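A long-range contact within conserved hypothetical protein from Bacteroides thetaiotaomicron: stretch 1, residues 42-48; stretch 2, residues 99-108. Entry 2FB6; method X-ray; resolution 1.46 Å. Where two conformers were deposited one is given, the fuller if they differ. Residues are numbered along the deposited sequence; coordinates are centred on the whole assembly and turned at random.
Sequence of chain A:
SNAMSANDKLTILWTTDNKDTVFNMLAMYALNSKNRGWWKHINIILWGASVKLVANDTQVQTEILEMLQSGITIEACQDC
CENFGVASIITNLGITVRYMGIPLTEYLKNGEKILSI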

# COMPACT_ATOMS: atom_id res chain seq x y z
N ILE A 42 -1.50 3.44 -8.76
CA ILE A 42 -0.80 3.57 -7.48
C ILE A 42 -0.96 2.25 -6.74
O ILE A 42 -2.07 1.75 -6.56
N ASN A 43 0.18 1.67 -6.39
CA ASN A 43 0.23 0.44 -5.61
C ASN A 43 0.88 0.71 -4.26
O ASN A 43 1.94 1.32 -4.20
N ILE A 44 0.25 0.23 -3.19
CA ILE A 44 0.79 0.41 -1.85
C ILE A 44 1.10 -0.95 -1.27
O ILE A 44 0.27 -1.85 -1.32
N ILE A 45 2.32 -1.10 -0.76
CA ILE A 45 2.78 -2.35 -0.15
C ILE A 45 2.82 -2.15 1.37
O ILE A 45 3.55 -1.30 1.86
N LEU A 46 2.03 -2.94 2.08
CA LEU A 46 2.03 -2.93 3.54
C LEU A 46 3.02 -3.96 4.05
O LEU A 46 2.82 -5.16 3.87
N TRP A 47 4.09 -3.51 4.71
CA TRP A 47 5.13 -4.45 5.11
C TRP A 47 5.90 -3.83 6.25
O TRP A 47 6.53 -2.79 6.07
N GLY A 48 5.89 -4.47 7.42
CA GLY A 48 6.57 -3.94 8.61
C GLY A 48 5.58 -3.49 9.67
O GLY A 48 4.51 -4.07 9.78
N TYR A 99 2.84 -13.49 -0.66
CA TYR A 99 4.27 -13.46 -0.35
C TYR A 99 4.94 -12.38 -1.20
O TYR A 99 4.77 -12.37 -2.41
N MSE A 100 5.62 -11.44 -0.54
CA MSE A 100 6.00 -10.17 -1.18
C MSE A 100 7.44 -10.09 -1.67
O MSE A 100 7.82 -9.08 -2.27
N GLY A 101 8.23 -11.13 -1.45
CA GLY A 101 9.65 -11.08 -1.82
C GLY A 101 9.89 -10.93 -3.31
O GLY A 101 10.66 -10.05 -3.75
N ILE A 102 9.22 -11.77 -4.08
CA ILE A 102 9.35 -11.70 -5.54
C ILE A 102 8.76 -10.40 -6.09
O ILE A 102 9.43 -9.72 -6.86
N PRO A 103 7.51 -10.06 -5.73
CA PRO A 103 6.98 -8.79 -6.21
C PRO A 103 7.88 -7.57 -5.92
O PRO A 103 8.13 -6.77 -6.84
N LEU A 104 8.35 -7.41 -4.69
CA LEU A 104 9.19 -6.25 -4.40
C LEU A 104 10.46 -6.26 -5.25
O LEU A 104 10.87 -5.22 -5.77
N THR A 105 11.07 -7.43 -5.36
CA THR A 105 12.26 -7.57 -6.19
C THR A 105 11.95 -7.13 -7.61
O THR A 105 12.70 -6.33 -8.19
N GLU A 106 10.83 -7.60 -8.16
CA GLU A 106 10.47 -7.22 -9.52
C GLU A 106 10.24 -5.73 -9.66
O GLU A 106 10.69 -5.10 -10.63
N TYR A 107 9.55 -5.13 -8.68
CA TYR A 107 9.30 -3.68 -8.75
C TYR A 107 10.61 -2.92 -8.79
O TYR A 107 10.77 -1.98 -9.57
N LEU A 108 11.55 -3.33 -7.96
CA LEU A 108 12.85 -2.66 -7.92
C LEU A 108 13.62 -2.88 -9.23
O LEU A 108 14.18 -1.93 -9.79

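A helix laid across the face of a sheet meets each strand through alternate residues, and this contact is a compact example. In strand 42-46, N43 (chi1 t) and I45 point toward the helix, as does W47 just beyond the strand's end, whereas L46 points away and I42 and I44 lie out of reach. The helical stretch answers with M100, L104 and Y107, spaced by four and three residues so that they fall along one side.

I45 and W47 carry most of the strand side's contact. The m, t rotamer of I45 (chi1 -55°, chi2 164°) places I45 CD1 3.7 Å from Y107 CE2, at the edge of the tyrosine ring, and 4.2 Å from L104 CD1, while I45 CG2 lies 3.6 Å from M100 CE. Y107 itself is m at chi1 (-57°). Selenomethionine M100 is m at all three chi angles, a folded conformation that brings its terminal methyl back onto I45 while W47 CZ3 packs 3.6 Å from M100 CB. With chi1 t (-166°), W47 brings the six-membered-ring end of its indole up to the start of the helix, and W47 CZ3 also comes within 3.6 Å of L104 CD2. L104, t, p, thus splits its two methyls between isoleucine and tryptophan.

No hydrogen bond crosses the interface; the Y107 hydroxyl finds its partner elsewhere in the structure. Apolar side-chain packing dominates this contact.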

# COMPACT_ATOMS: atom_id res chain seq x y z
CB ILE A 42 -1.35 4.70 -6.59
CG1 ILE A 42 -1.32 6.06 -7.34
CG2 ILE A 42 -0.58 4.74 -5.26
CD1 ILE A 42 -1.84 7.21 -6.53
CB ASN A 43 1.05 -0.62 -6.36
CG ASN A 43 1.14 -1.93 -5.59
OD1 ASN A 43 2.23 -2.42 -5.28
ND2 ASN A 43 -0.02 -2.51 -5.29
CB ILE A 44 -0.20 1.17 -0.93
CG1 ILE A 44 -0.51 2.58 -1.52
CG2 ILE A 44 0.39 1.26 0.51
CD1 ILE A 44 -1.49 3.39 -0.73
CB ILE A 45 4.19 -2.74 -0.63
CG1 ILE A 45 4.27 -2.81 -2.17
CG2 ILE A 45 4.62 -4.06 0.03
CD1 ILE A 45 5.71 -2.79 -2.66
CB LEU A 46 0.64 -3.26 4.08
CG LEU A 46 -0.40 -2.16 4.00
CD1 LEU A 46 -1.76 -2.69 4.38
CD2 LEU A 46 0.00 -1.05 4.94
CB TRP A 47 6.06 -4.70 3.91
CG TRP A 47 6.99 -5.86 4.04
CD1 TRP A 47 7.36 -6.52 5.18
CD2 TRP A 47 7.71 -6.48 2.97
NE1 TRP A 47 8.26 -7.52 4.89
CE2 TRP A 47 8.48 -7.52 3.53
CE3 TRP A 47 7.75 -6.27 1.59
CZ2 TRP A 47 9.31 -8.34 2.76
CZ3 TRP A 47 8.57 -7.10 0.81
CH2 TRP A 47 9.33 -8.11 1.40
CB TYR A 99 4.90 -14.85 -0.54
CG TYR A 99 4.37 -15.82 0.49
CD1 TYR A 99 4.52 -15.57 1.86
CD2 TYR A 99 3.71 -16.99 0.11
CE1 TYR A 99 4.02 -16.46 2.83
CE2 TYR A 99 3.22 -17.89 1.07
CZ TYR A 99 3.39 -17.61 2.42
OH TYR A 99 2.91 -18.45 3.40
CB MSE A 100 5.72 -9.00 -0.22
CG MSE A 100 4.30 -8.51 -0.23
SE MSE A 100 3.75 -7.89 -1.99
CE MSE A 100 5.13 -6.64 -2.44
CB ILE A 102 8.75 -12.97 -6.23
CG1 ILE A 102 9.56 -14.20 -5.87
CG2 ILE A 102 8.65 -12.78 -7.76
CD1 ILE A 102 11.01 -14.09 -6.23
CB PRO A 103 5.62 -8.68 -5.50
CG PRO A 103 5.21 -10.11 -5.33
CD PRO A 103 6.48 -10.84 -5.00
CB LEU A 104 9.53 -6.14 -2.92
CG LEU A 104 10.42 -4.94 -2.55
CD1 LEU A 104 9.84 -3.57 -3.00
CD2 LEU A 104 10.67 -4.93 -1.06
CB THR A 105 12.81 -9.01 -6.14
OG1 THR A 105 13.05 -9.40 -4.78
CG2 THR A 105 14.12 -9.12 -6.94
CB GLU A 106 9.25 -8.01 -9.98
CG GLU A 106 9.55 -9.50 -10.19
CD GLU A 106 10.41 -9.74 -11.42
OE1 GLU A 106 9.99 -9.34 -12.53
OE2 GLU A 106 11.51 -10.33 -11.27
CB TYR A 107 8.47 -3.20 -7.55
CG TYR A 107 7.13 -3.87 -7.35
CD1 TYR A 107 6.37 -4.36 -8.43
CD2 TYR A 107 6.58 -3.98 -6.07
CE1 TYR A 107 5.13 -4.98 -8.23
CE2 TYR A 107 5.34 -4.58 -5.87
CZ TYR A 107 4.61 -5.07 -6.95
OH TYR A 107 3.38 -5.65 -6.76
CB LEU A 108 13.66 -3.17 -6.73
CG LEU A 108 13.20 -2.62 -5.38
CD1 LEU A 108 13.63 -3.54 -4.22
CD2 LEU A 108 13.69 -1.18 -5.15